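Local coordinates for aminopeptidase C (Lactobacillus rhamnosus, PDB 4K7C), which probably acts as a cysteine aminopeptidase of the papain-like C1 family, assembled as a hexamer and removing residues from the N-terminal ends of peptides, at residues I83-F87 against K250-G254; R126-F130 against A437-P441; Q96-F100 against P161-S166. Where two conformers were deposited one is given. Numbering follows the deposited sequence.

Contact 1 of 3, residues I83-F87 against K250-G254; sequences IQAQF and KKYVG
Two helices can be docked near their C-terminal ends by a few apolar side chains and a pair of bridging waters. Residues 83-87 are helical, and Phe87 N donates to Ile83 O at 2.8 Å. Residues 250-253 are also helical, widened into a pi-type turn, after which Gly254 leaves helical geometry with positive phi (80/14). The backbones come closest at Ile83 and Tyr252, whose CA atoms are 6.0 Å apart. Ile83, in the m,t rotamer with its CB directed toward the partner, places CG1 3.3 Å from Tyr252 O and CD1 3.7 Å from Val253 CG2. This first helix, 70-87, corresponds to the central helix of the papain-like fold, which in this family carries the catalytic cysteine near its start; its opposite, C-terminal end is the one that packs on helix 245-253 here. Gln86 extends (chi1 and chi2 both t), and its OE1 accepts from water 1 (2.8 Å) and water 2 (3.0 Å). Water 1 also donates to Tyr252 O at 2.7 Å, water 2 to Lys251 O at 3.0 Å. Phe87, chi1 m, sets its CZ 3.7 Å from Tyr252 CD1, which lies over one face of the phenyl ring; the ring centroids are 4.6 Å apart, with planes inclined at 45°. Beyond the pair, Tyr252 OH bonds to Asp240, to which Lys251 is also salt-bridged, while Phe248 stacks on the tyrosine ring.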
ATOM      1  N   ILE A  83      -7.500  19.679 -33.174  1.00 20.76           N
ATOM      2  CA  ILE A  83      -8.645  18.801 -33.405  1.00 22.13           C
ATOM      3  C   ILE A  83      -9.734  19.016 -32.406  1.00 24.62           C
ATOM      4  O   ILE A  83     -10.980  19.093 -32.743  1.00 22.42           O
ATOM      5  CB  ILE A  83      -8.204  17.327 -33.391  1.00 22.01           C
ATOM      6  CG1 ILE A  83      -7.265  17.064 -34.552  1.00 20.92           C
ATOM      7  CG2 ILE A  83      -9.399  16.384 -33.437  1.00 21.73           C
ATOM      8  CD1 ILE A  83      -6.650  15.659 -34.544  1.00 19.96           C
ATOM      9  N   GLN A  84      -9.325  19.068 -31.142  1.00 20.73           N
ATOM     10  CA  GLN A  84     -10.287  19.241 -30.026  1.00 20.10           C
ATOM     11  C   GLN A  84     -11.120  20.530 -30.214  1.00 20.31           C
ATOM     12  O   GLN A  84     -12.293  20.523 -29.952  1.00 22.43           O
ATOM     13  CB  GLN A  84      -9.522  19.425 -28.674  1.00 21.17           C
ATOM     14  CG  GLN A  84      -8.788  18.169 -28.199  1.00 21.99           C
ATOM     15  CD  GLN A  84      -7.703  18.407 -27.139  1.00 22.13           C
ATOM     16  OE1 GLN A  84      -7.317  19.541 -26.800  1.00 21.13           O
ATOM     17  NE2 GLN A  84      -7.177  17.336 -26.686  1.00 19.20           N
ATOM     18  N   ALA A  85     -10.474  21.616 -30.592  1.00 18.45           N
ATOM     19  CA  ALA A  85     -11.154  22.864 -30.752  1.00 22.33           C
ATOM     20  C   ALA A  85     -12.036  22.848 -32.013  1.00 26.84           C
ATOM     21  O   ALA A  85     -13.246  23.056 -31.908  1.00 28.71           O
ATOM     22  CB  ALA A  85     -10.169  24.036 -30.761  1.00 24.46           C
ATOM     23  N   GLN A  86     -11.460  22.442 -33.143  1.00 25.54           N
ATOM     24  CA  GLN A  86     -12.204  22.473 -34.418  1.00 26.35           C
ATOM     25  C   GLN A  86     -13.391  21.492 -34.433  1.00 24.77           C
ATOM     26  O   GLN A  86     -14.440  21.820 -34.938  1.00 28.12           O
ATOM     27  CB  GLN A  86     -11.248  22.178 -35.576  1.00 27.03           C
ATOM     28  CG  GLN A  86     -11.850  22.297 -36.972  1.00 33.90           C
ATOM     29  CD  GLN A  86     -10.823  22.080 -38.116  1.00 38.39           C
ATOM     30  OE1 GLN A  86      -9.605  21.951 -37.898  1.00 37.10           O
ATOM     31  NE2 GLN A  86     -11.330  22.029 -39.350  1.00 46.76           N
ATOM     32  N   PHE A  87     -13.218  20.262 -33.925  1.00 23.02           N
ATOM     33  CA  PHE A  87     -14.228  19.196 -34.031  1.00 20.00           C
ATOM     34  C   PHE A  87     -14.977  18.993 -32.746  1.00 20.22           C
ATOM     35  O   PHE A  87     -15.875  18.155 -32.626  1.00 22.21           O
ATOM     36  CB  PHE A  87     -13.564  17.877 -34.543  1.00 23.06           C
ATOM     37  CG  PHE A  87     -13.074  17.978 -35.934  1.00 22.59           C
ATOM     38  CD1 PHE A  87     -13.953  17.721 -36.990  1.00 22.17           C
ATOM     39  CD2 PHE A  87     -11.804  18.465 -36.214  1.00 21.36           C
ATOM     40  CE1 PHE A  87     -13.554  17.828 -38.283  1.00 24.39           C
ATOM     41  CE2 PHE A  87     -11.377  18.612 -37.565  1.00 23.87           C
ATOM     42  CZ  PHE A  87     -12.283  18.319 -38.587  1.00 22.12           C
ATOM     43  N   LYS A 250      -5.068  14.620 -43.107  0.50 21.04           N
ATOM     44  CA  LYS A 250      -5.493  15.709 -43.995  0.50 20.16           C
ATOM     45  C   LYS A 250      -6.818  16.332 -43.540  0.50 19.34           C
ATOM     46  O   LYS A 250      -6.961  17.522 -43.557  0.50 19.54           O
ATOM     47  CB  LYS A 250      -5.526  15.215 -45.465  0.50 21.72           C
ATOM     48  CG  LYS A 250      -4.140  14.832 -46.020  0.50 22.32           C
ATOM     49  CD  LYS A 250      -4.179  14.354 -47.495  0.50 25.51           C
ATOM     50  CE  LYS A 250      -2.931  14.804 -48.254  0.50 25.71           C
ATOM     51  NZ  LYS A 250      -1.949  13.723 -48.116  0.50 27.06           N
ATOM     52  N   LYS A 251      -7.776  15.529 -43.077  1.00 19.49           N
ATOM     53  CA  LYS A 251      -9.105  16.028 -42.706  1.00 19.85           C
ATOM     54  C   LYS A 251      -9.209  16.637 -41.316  1.00 20.90           C
ATOM     55  O   LYS A 251      -9.785  17.727 -41.172  1.00 19.64           O
ATOM     56  CB  LYS A 251     -10.150  14.937 -42.889  1.00 21.52           C
ATOM     57  CG  LYS A 251     -11.559  15.309 -42.471  1.00 25.44           C
ATOM     58  CD  LYS A 251     -12.586  14.300 -42.930  1.00 28.12           C
ATOM     59  CE  LYS A 251     -13.970  14.578 -42.336  1.00 28.16           C
ATOM     60  NZ  LYS A 251     -14.900  13.492 -42.757  1.00 30.92           N
ATOM     61  N   TYR A 252      -8.578  15.993 -40.341  1.00 19.37           N
ATOM     62  CA  TYR A 252      -8.739  16.387 -38.941  1.00 19.47           C
ATOM     63  C   TYR A 252      -7.672  17.351 -38.454  1.00 19.72           C
ATOM     64  O   TYR A 252      -7.956  18.164 -37.577  1.00 20.09           O
ATOM     65  CB  TYR A 252      -8.937  15.114 -38.028  1.00 20.96           C
ATOM     66  CG  TYR A 252     -10.208  14.461 -38.241  1.00 20.99           C
ATOM     67  CD1 TYR A 252     -11.359  14.864 -37.509  1.00 21.25           C
ATOM     68  CD2 TYR A 252     -10.352  13.433 -39.196  1.00 20.51           C
ATOM     69  CE1 TYR A 252     -12.592  14.246 -37.753  1.00 24.52           C
ATOM     70  CE2 TYR A 252     -11.594  12.805 -39.440  1.00 20.64           C
ATOM     71  CZ  TYR A 252     -12.708  13.239 -38.724  1.00 24.78           C
ATOM     72  OH  TYR A 252     -13.972  12.664 -38.941  1.00 29.61           O
ATOM     73  N   VAL A 253      -6.493  17.326 -39.085  1.00 19.88           N
ATOM     74  CA  VAL A 253      -5.446  18.264 -38.736  1.00 20.31           C
ATOM     75  C   VAL A 253      -5.273  19.287 -39.850  1.00 21.71           C
ATOM     76  O   VAL A 253      -5.407  20.493 -39.616  1.00 21.36           O
ATOM     77  CB  VAL A 253      -4.108  17.531 -38.405  1.00 19.73           C
ATOM     78  CG1 VAL A 253      -3.058  18.533 -37.896  1.00 20.72           C
ATOM     79  CG2 VAL A 253      -4.311  16.548 -37.257  1.00 20.58           C
ATOM     80  N   GLY A 254      -4.911  18.847 -41.047  1.00 23.54           N
ATOM     81  CA  GLY A 254      -4.983  19.749 -42.190  1.00 23.17           C
ATOM     82  C   GLY A 254      -3.830  20.733 -42.349  1.00 25.15           C
ATOM     83  O   GLY A 254      -3.916  21.652 -43.181  1.00 25.22           O
TER
HETATM   84  O   HOH W   1      -7.704  20.588 -36.321  1.00 33.21           O
HETATM   85  O   HOH W   2      -8.937  20.534 -40.456  1.00 42.28           O

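Contact 2 of 3, residues R126-F130 against A437-P441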
ATOM      1  N   ARG A 126      35.742   8.354 -34.440  1.00 24.14           N
ATOM      2  CA  ARG A 126      34.763   9.032 -33.647  1.00 20.88           C
ATOM      3  C   ARG A 126      33.334   8.909 -34.208  1.00 22.83           C
ATOM      4  O   ARG A 126      32.379   8.685 -33.454  1.00 20.89           O
ATOM      5  CB  ARG A 126      35.169  10.468 -33.483  1.00 21.32           C
ATOM      6  CG  ARG A 126      34.407  11.187 -32.368  1.00 22.18           C
ATOM      7  CD  ARG A 126      34.966  12.574 -32.190  1.00 22.83           C
ATOM      8  NE  ARG A 126      34.245  13.262 -31.145  1.00 22.00           N
ATOM      9  CZ  ARG A 126      34.484  14.500 -30.777  1.00 24.11           C
ATOM     10  NH1 ARG A 126      35.375  15.254 -31.429  1.00 26.85           N
ATOM     11  NH2 ARG A 126      33.786  15.020 -29.816  1.00 22.36           N
ATOM     12  N   LYS A 127      33.174   9.007 -35.520  1.00 21.70           N
ATOM     13  CA  LYS A 127      31.823   8.969 -36.074  1.00 21.46           C
ATOM     14  C   LYS A 127      31.253   7.537 -36.057  1.00 19.87           C
ATOM     15  O   LYS A 127      30.047   7.359 -35.865  1.00 20.71           O
ATOM     16  CB  LYS A 127      31.828   9.561 -37.507  1.00 24.38           C
ATOM     17  CG  LYS A 127      31.900  11.059 -37.561  1.00 27.12           C
ATOM     18  CD  LYS A 127      31.932  11.479 -39.049  1.00 32.16           C
ATOM     19  CE  LYS A 127      32.353  12.925 -39.233  1.00 36.27           C
ATOM     20  NZ  LYS A 127      32.322  13.278 -40.703  1.00 36.90           N
ATOM     21  N   VAL A 128      32.074   6.511 -36.295  1.00 19.81           N
ATOM     22  CA  VAL A 128      31.587   5.128 -36.289  1.00 19.52           C
ATOM     23  C   VAL A 128      31.245   4.783 -34.838  1.00 23.52           C
ATOM     24  O   VAL A 128      30.169   4.250 -34.538  1.00 21.23           O
ATOM     25  CB  VAL A 128      32.534   4.099 -36.946  1.00 20.43           C
ATOM     26  CG1 VAL A 128      32.001   2.699 -36.771  1.00 24.73           C
ATOM     27  CG2 VAL A 128      32.651   4.483 -38.445  1.00 22.23           C
ATOM     28  N   ALA A 129      32.111   5.252 -33.915  1.00 19.58           N
ATOM     29  CA  ALA A 129      31.845   4.953 -32.480  1.00 21.75           C
ATOM     30  C   ALA A 129      30.552   5.608 -32.054  1.00 21.00           C
ATOM     31  O   ALA A 129      29.799   5.000 -31.301  1.00 20.34           O
ATOM     32  CB  ALA A 129      32.955   5.432 -31.588  1.00 21.44           C
ATOM     33  N   PHE A 130      30.289   6.813 -32.526  1.00 20.59           N
ATOM     34  CA  PHE A 130      29.040   7.553 -32.142  1.00 23.43           C
ATOM     35  C   PHE A 130      27.764   6.861 -32.614  1.00 26.00           C
ATOM     36  O   PHE A 130      26.789   6.703 -31.856  1.00 21.91           O
ATOM     37  CB  PHE A 130      29.151   8.951 -32.726  1.00 25.40           C
ATOM     38  CG  PHE A 130      27.987   9.816 -32.404  1.00 27.31           C
ATOM     39  CD1 PHE A 130      27.916  10.448 -31.200  1.00 31.40           C
ATOM     40  CD2 PHE A 130      26.949   9.927 -33.294  1.00 26.67           C
ATOM     41  CE1 PHE A 130      26.836  11.228 -30.891  1.00 30.12           C
ATOM     42  CE2 PHE A 130      25.865  10.724 -32.998  1.00 30.87           C
ATOM     43  CZ  PHE A 130      25.819  11.358 -31.786  1.00 28.41           C
ATOM     44  N   ALA A 437      28.598  18.941 -36.282  1.00 23.71           N
ATOM     45  CA  ALA A 437      29.084  17.600 -35.978  1.00 25.25           C
ATOM     46  C   ALA A 437      27.980  16.714 -35.326  1.00 23.41           C
ATOM     47  O   ALA A 437      27.102  17.165 -34.672  1.00 23.69           O
ATOM     48  CB  ALA A 437      30.310  17.713 -35.025  1.00 25.84           C
ATOM     49  N   PRO A 438      28.074  15.369 -35.449  1.00 24.03           N
ATOM     50  CA  PRO A 438      26.979  14.492 -34.942  1.00 26.39           C
ATOM     51  C   PRO A 438      26.650  14.638 -33.436  1.00 25.88           C
ATOM     52  O   PRO A 438      25.496  14.452 -32.979  1.00 24.49           O
ATOM     53  CB  PRO A 438      27.507  13.081 -35.247  1.00 26.80           C
ATOM     54  CG  PRO A 438      28.432  13.272 -36.406  1.00 24.89           C
ATOM     55  CD  PRO A 438      29.064  14.624 -36.249  1.00 27.21           C
ATOM     56  N   TRP A 439      27.713  14.920 -32.697  1.00 24.60           N
ATOM     57  CA  TRP A 439      27.748  14.987 -31.224  1.00 28.70           C
ATOM     58  C   TRP A 439      27.547  16.451 -30.822  1.00 31.62           C
ATOM     59  O   TRP A 439      27.732  16.820 -29.662  1.00 31.76           O
ATOM     60  CB  TRP A 439      29.150  14.480 -30.723  1.00 28.89           C
ATOM     61  CG  TRP A 439      30.314  14.974 -31.523  1.00 25.60           C
ATOM     62  CD1 TRP A 439      30.936  16.178 -31.429  1.00 26.21           C
ATOM     63  CD2 TRP A 439      30.941  14.284 -32.582  1.00 28.69           C
ATOM     64  NE1 TRP A 439      31.938  16.285 -32.393  1.00 29.34           N
ATOM     65  CE2 TRP A 439      31.997  15.096 -33.065  1.00 27.68           C
ATOM     66  CE3 TRP A 439      30.747  13.031 -33.152  1.00 30.45           C
ATOM     67  CZ2 TRP A 439      32.773  14.721 -34.154  1.00 32.86           C
ATOM     68  CZ3 TRP A 439      31.560  12.651 -34.188  1.00 26.40           C
ATOM     69  CH2 TRP A 439      32.540  13.487 -34.693  1.00 30.30           C
ATOM     70  N   ASP A 440      27.207  17.316 -31.771  1.00 29.76           N
ATOM     71  CA  ASP A 440      26.772  18.684 -31.370  1.00 27.28           C
ATOM     72  C   ASP A 440      25.640  18.676 -30.375  1.00 25.07           C
ATOM     73  O   ASP A 440      24.731  17.846 -30.435  1.00 28.42           O
ATOM     74  CB  ASP A 440      26.345  19.526 -32.601  1.00 25.90           C
ATOM     75  CG  ASP A 440      26.269  21.020 -32.276  1.00 23.74           C
ATOM     76  OD1 ASP A 440      25.190  21.489 -31.826  1.00 22.68           O
ATOM     77  OD2 ASP A 440      27.276  21.700 -32.576  1.00 27.11           O
ATOM     78  N   PRO A 441      25.612  19.673 -29.421  1.00 25.73           N
ATOM     79  CA  PRO A 441      24.494  19.616 -28.532  1.00 24.52           C
ATOM     80  C   PRO A 441      23.147  19.812 -29.130  1.00 26.03           C
ATOM     81  O   PRO A 441      22.207  19.385 -28.519  1.00 26.24           O
ATOM     82  CB  PRO A 441      24.705  20.769 -27.561  1.00 24.54           C
ATOM     83  CG  PRO A 441      25.949  21.390 -27.938  1.00 27.49           C
ATOM     84  CD  PRO A 441      26.672  20.566 -28.921  1.00 25.34           C
TER
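Trp439 shows how one aromatic residue in an irregular loop can be gripped by a helix through both its face and its edge. It has 123 Å² covered, the most of any residue here, and the guanidinium of Arg126 lies flat on its indole: the planes are 6° apart, the centres 3.6 Å apart. Arg126 CZ stands 3.7 Å from the centroid of the five-membered ring, a cation-pi geometry, while Arg126 CD makes a CH-pi contact 3.8 Å from the centroid of the six-membered ring. The all-trans side chain of the arginine is what lets it run out along the indole in this way. Because Arg126 NH2 and Trp439 NE1, 3.4 Å apart, are both donors, their proximity reflects stacking. The edge of the indole is met by Lys127, whose CG is 3.7 Å from Trp439 CZ3; the charged end of Lys127 goes on to a salt bridge with Glu280.

The loop is a type I beta turn, Ala437 to Asp440, closed by Asp440 N donating to Ala437 O at 2.9 Å. It follows strand 434-436 and begins the C-terminal tail, which in relatives such as bleomycin hydrolase runs on into the active-site cleft.

Phe130, one helical turn beyond Arg126, buries 71 Å² against the same turn. Its ring receives Pro438 CB in an off-centre CH-pi contact, 4.1 Å from the centroid, its CZ is 3.3 Å from Pro438 O, and its CE1 lies 4.0 Å from Trp439 CB. The stacked Arg126 also reaches across a subunit boundary, with NH1 donating to Asp124 O of the second subunit.

Contact 3 of 3, residues Q96-F100 against P161-S166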
ATOM      1  N   GLN A  96       0.301   7.946 -29.969  1.00 15.41           N
ATOM      2  CA  GLN A  96       1.782   8.031 -29.892  1.00 16.47           C
ATOM      3  C   GLN A  96       2.512   6.744 -30.221  1.00 15.91           C
ATOM      4  O   GLN A  96       3.665   6.802 -30.524  1.00 17.19           O
ATOM      5  CB  GLN A  96       2.183   8.547 -28.500  1.00 16.35           C
ATOM      6  CG  GLN A  96       1.379   9.742 -28.066  1.00 17.15           C
ATOM      7  CD  GLN A  96       0.180   9.427 -27.260  1.00 18.08           C
ATOM      8  OE1 GLN A  96      -0.272   8.273 -27.162  1.00 17.88           O
ATOM      9  NE2 GLN A  96      -0.463  10.509 -26.732  1.00 19.14           N
ATOM     10  N   ASN A  97       1.845   5.586 -30.154  1.00 15.23           N
ATOM     11  CA  ASN A  97       2.416   4.338 -30.518  1.00 14.36           C
ATOM     12  C   ASN A  97       2.609   4.309 -32.077  1.00 16.80           C
ATOM     13  O   ASN A  97       3.611   3.794 -32.523  1.00 14.63           O
ATOM     14  CB  ASN A  97       1.593   3.203 -30.067  1.00 15.02           C
ATOM     15  CG  ASN A  97       2.313   1.883 -30.184  1.00 15.72           C
ATOM     16  OD1 ASN A  97       3.563   1.826 -30.259  1.00 14.60           O
ATOM     17  ND2 ASN A  97       1.576   0.819 -30.122  1.00 16.26           N
ATOM     18  N   TYR A  98       1.667   4.877 -32.813  1.00 17.17           N
ATOM     19  CA  TYR A  98       1.718   4.947 -34.285  1.00 17.74           C
ATOM     20  C   TYR A  98       3.020   5.596 -34.737  1.00 17.86           C
ATOM     21  O   TYR A  98       3.747   5.001 -35.530  1.00 18.03           O
ATOM     22  CB  TYR A  98       0.448   5.618 -34.876  1.00 15.75           C
ATOM     23  CG  TYR A  98       0.357   5.509 -36.388  1.00 14.66           C
ATOM     24  CD1 TYR A  98      -0.081   4.348 -37.037  1.00 17.30           C
ATOM     25  CD2 TYR A  98       0.768   6.564 -37.164  1.00 15.41           C
ATOM     26  CE1 TYR A  98      -0.147   4.284 -38.434  1.00 15.51           C
ATOM     27  CE2 TYR A  98       0.765   6.474 -38.565  1.00 14.80           C
ATOM     28  CZ  TYR A  98       0.254   5.364 -39.163  1.00 16.47           C
ATOM     29  OH  TYR A  98       0.192   5.307 -40.592  1.00 17.04           O
ATOM     30  N   THR A  99       3.339   6.777 -34.177  1.00 17.81           N
ATOM     31  CA  THR A  99       4.565   7.473 -34.538  1.00 18.32           C
ATOM     32  C   THR A  99       5.752   6.726 -34.031  1.00 16.00           C
ATOM     33  O   THR A  99       6.794   6.693 -34.683  1.00 15.98           O
ATOM     34  CB  THR A  99       4.596   8.931 -34.008  1.00 20.78           C
ATOM     35  OG1 THR A  99       4.063   8.956 -32.654  1.00 20.38           O
ATOM     36  CG2 THR A  99       3.766   9.823 -34.858  1.00 21.90           C
ATOM     37  N   PHE A 100       5.587   5.972 -32.923  1.00 16.20           N
ATOM     38  CA  PHE A 100       6.715   5.262 -32.310  1.00 17.49           C
ATOM     39  C   PHE A 100       7.115   4.097 -33.211  1.00 16.32           C
ATOM     40  O   PHE A 100       8.326   3.785 -33.459  1.00 15.72           O
ATOM     41  CB  PHE A 100       6.311   4.727 -30.942  1.00 17.42           C
ATOM     42  CG  PHE A 100       7.469   4.310 -30.031  1.00 18.47           C
ATOM     43  CD1 PHE A 100       8.605   5.085 -29.858  1.00 18.15           C
ATOM     44  CD2 PHE A 100       7.347   3.162 -29.239  1.00 19.05           C
ATOM     45  CE1 PHE A 100       9.574   4.735 -28.971  1.00 18.41           C
ATOM     46  CE2 PHE A 100       8.328   2.785 -28.319  1.00 19.47           C
ATOM     47  CZ  PHE A 100       9.444   3.585 -28.176  1.00 19.60           C
ATOM     48  N   PRO A 161      -3.669   1.605 -29.988  1.00 18.33           N
ATOM     49  CA  PRO A 161      -3.424   1.765 -28.562  1.00 18.68           C
ATOM     50  C   PRO A 161      -1.999   1.416 -28.139  1.00 16.37           C
ATOM     51  O   PRO A 161      -1.205   0.722 -28.877  1.00 16.01           O
ATOM     52  CB  PRO A 161      -4.405   0.770 -27.908  1.00 21.63           C
ATOM     53  CG  PRO A 161      -5.333   0.299 -28.937  1.00 22.87           C
ATOM     54  CD  PRO A 161      -4.632   0.534 -30.261  1.00 20.80           C
ATOM     55  N   GLU A 162      -1.665   1.847 -26.943  1.00 17.05           N
ATOM     56  CA  GLU A 162      -0.436   1.420 -26.314  1.00 15.87           C
ATOM     57  C   GLU A 162      -0.353  -0.113 -26.108  1.00 15.79           C
ATOM     58  O   GLU A 162      -1.344  -0.833 -25.900  1.00 15.35           O
ATOM     59  CB  GLU A 162      -0.219   2.152 -24.930  1.00 16.05           C
ATOM     60  CG  GLU A 162      -0.161   3.659 -25.097  1.00 17.02           C
ATOM     61  CD  GLU A 162       1.184   4.071 -25.652  1.00 17.30           C
ATOM     62  OE1 GLU A 162       2.197   3.665 -25.026  1.00 15.09           O
ATOM     63  OE2 GLU A 162       1.201   4.794 -26.692  1.00 16.29           O
ATOM     64  N   THR A 163       0.875  -0.570 -26.089  1.00 14.91           N
ATOM     65  CA  THR A 163       1.245  -1.916 -25.698  1.00 14.84           C
ATOM     66  C   THR A 163       2.229  -1.852 -24.494  1.00 15.20           C
ATOM     67  O   THR A 163       2.531  -0.788 -23.979  1.00 15.47           O
ATOM     68  CB  THR A 163       1.927  -2.645 -26.828  1.00 13.21           C
ATOM     69  OG1 THR A 163       3.189  -2.032 -27.051  1.00 13.84           O
ATOM     70  CG2 THR A 163       1.042  -2.662 -28.173  1.00 14.42           C
ATOM     71  N   TYR A 164       2.620  -3.010 -24.017  1.00 17.08           N
ATOM     72  CA  TYR A 164       3.654  -3.124 -22.964  1.00 15.88           C
ATOM     73  C   TYR A 164       4.855  -2.323 -23.334  1.00 17.05           C
ATOM     74  O   TYR A 164       5.290  -1.537 -22.549  1.00 15.85           O
ATOM     75  CB  TYR A 164       3.986  -4.594 -22.624  1.00 16.17           C
ATOM     76  CG  TYR A 164       4.973  -4.743 -21.513  1.00 15.56           C
ATOM     77  CD1 TYR A 164       4.588  -5.127 -20.239  1.00 20.51           C
ATOM     78  CD2 TYR A 164       6.325  -4.519 -21.750  1.00 18.02           C
ATOM     79  CE1 TYR A 164       5.545  -5.175 -19.205  1.00 19.90           C
ATOM     80  CE2 TYR A 164       7.253  -4.659 -20.755  1.00 17.87           C
ATOM     81  CZ  TYR A 164       6.844  -5.021 -19.501  1.00 20.58           C
ATOM     82  OH  TYR A 164       7.779  -5.163 -18.507  1.00 23.79           O
ATOM     83  N   SER A 165       5.417  -2.530 -24.529  1.00 14.32           N
ATOM     84  CA  SER A 165       6.705  -1.986 -24.885  1.00 14.78           C
ATOM     85  C   SER A 165       6.594  -0.495 -25.204  1.00 15.29           C
ATOM     86  O   SER A 165       7.526   0.220 -25.039  1.00 15.79           O
ATOM     87  CB  SER A 165       7.298  -2.716 -26.060  1.00 15.95           C
ATOM     88  OG  SER A 165       7.617  -4.015 -25.754  1.00 16.61           O
ATOM     89  N   SER A 166       5.452  -0.065 -25.716  1.00 14.65           N
ATOM     90  CA  SER A 166       5.354   1.349 -26.100  1.00 15.08           C
ATOM     91  C   SER A 166       5.389   2.226 -24.871  1.00 17.35           C
ATOM     92  O   SER A 166       5.899   3.335 -24.935  1.00 17.40           O
ATOM     93  CB  SER A 166       4.083   1.680 -26.918  1.00 15.30           C
ATOM     94  OG  SER A 166       2.850   1.406 -26.275  1.00 16.34           O
TER
HETATM   95  O   HOH W   3      -0.782   5.117 -28.562  1.00 17.95           O
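Asn97 presents a buried amide of which one half is well served and the other is not: ND2 donates to Pro161 O at 3.0 Å and also to Leu219 O, whereas OD1, packed 3.4 Å from Ser166 CB, has no partner in the model. The setting is the start of helix 96-117 in the helical part of this papain-like fold, where its first turn, with Thr99 OG1 donating to Gln96 O at 3.1 Å, meets the loop before helix 170-192.

The loop comes to the helix already shaped by its own bonds. Ser166 N donates to Thr163 OG1 at 3.3 Å, an ST motif, and in return Thr163 N donates to Ser166 OG at 2.8 Å. The two bonds pin Thr163 and Ser166 together, although residues 164-166 have helical angles without the regular helical bonds; Thr163 OG1 is also hydrogen-bonded to Thr218 O of helix 197-219. Ser166 OG in turn donates to Glu162 OE1 at 2.7 Å, an oxygen also bound by Ser167 and salt-bridged to Arg69. Glu162 curls its carboxylate back in the m,m rotamer, so that its end approaches the helix although its CA-to-CB bond points sideways.

Phe100, one turn further along, closes the other end of the contact. Ser165 O lies at its ring edge, 4.2 Å from Phe100 CE2, and Ser166 CA is 4.0 Å from that same carbon. The loop also faces other subunits, Thr163 packing on Met31 of the second and Pro161 on Val46 of the third. Between helix and carboxylate sits water 3, which accepts from Asn97 N at 3.1 Å and donates to Glu162 OE2 at 2.7 Å.

The three contacts illustrate how a papain-like chain is drawn together at widely spaced points. Both segments of contact 3 fall, in sequence, between those of contact 1, and their first segments lie on successive helices, 70-87 and 96-117; the two centres are 22 Å apart, with nearest atoms about 10 Å apart. Contact 2 crosses both in sequence, since its helix 126-133 is paired with the loop after strand 434-436, close to the C-terminus. Its centre is 29 Å from that of contact 3 and 39 Å from that of contact 1, beyond the chain's centre. Contacts 2 and 3 both reach the second subunit, so they join internal packing to hexamer assembly.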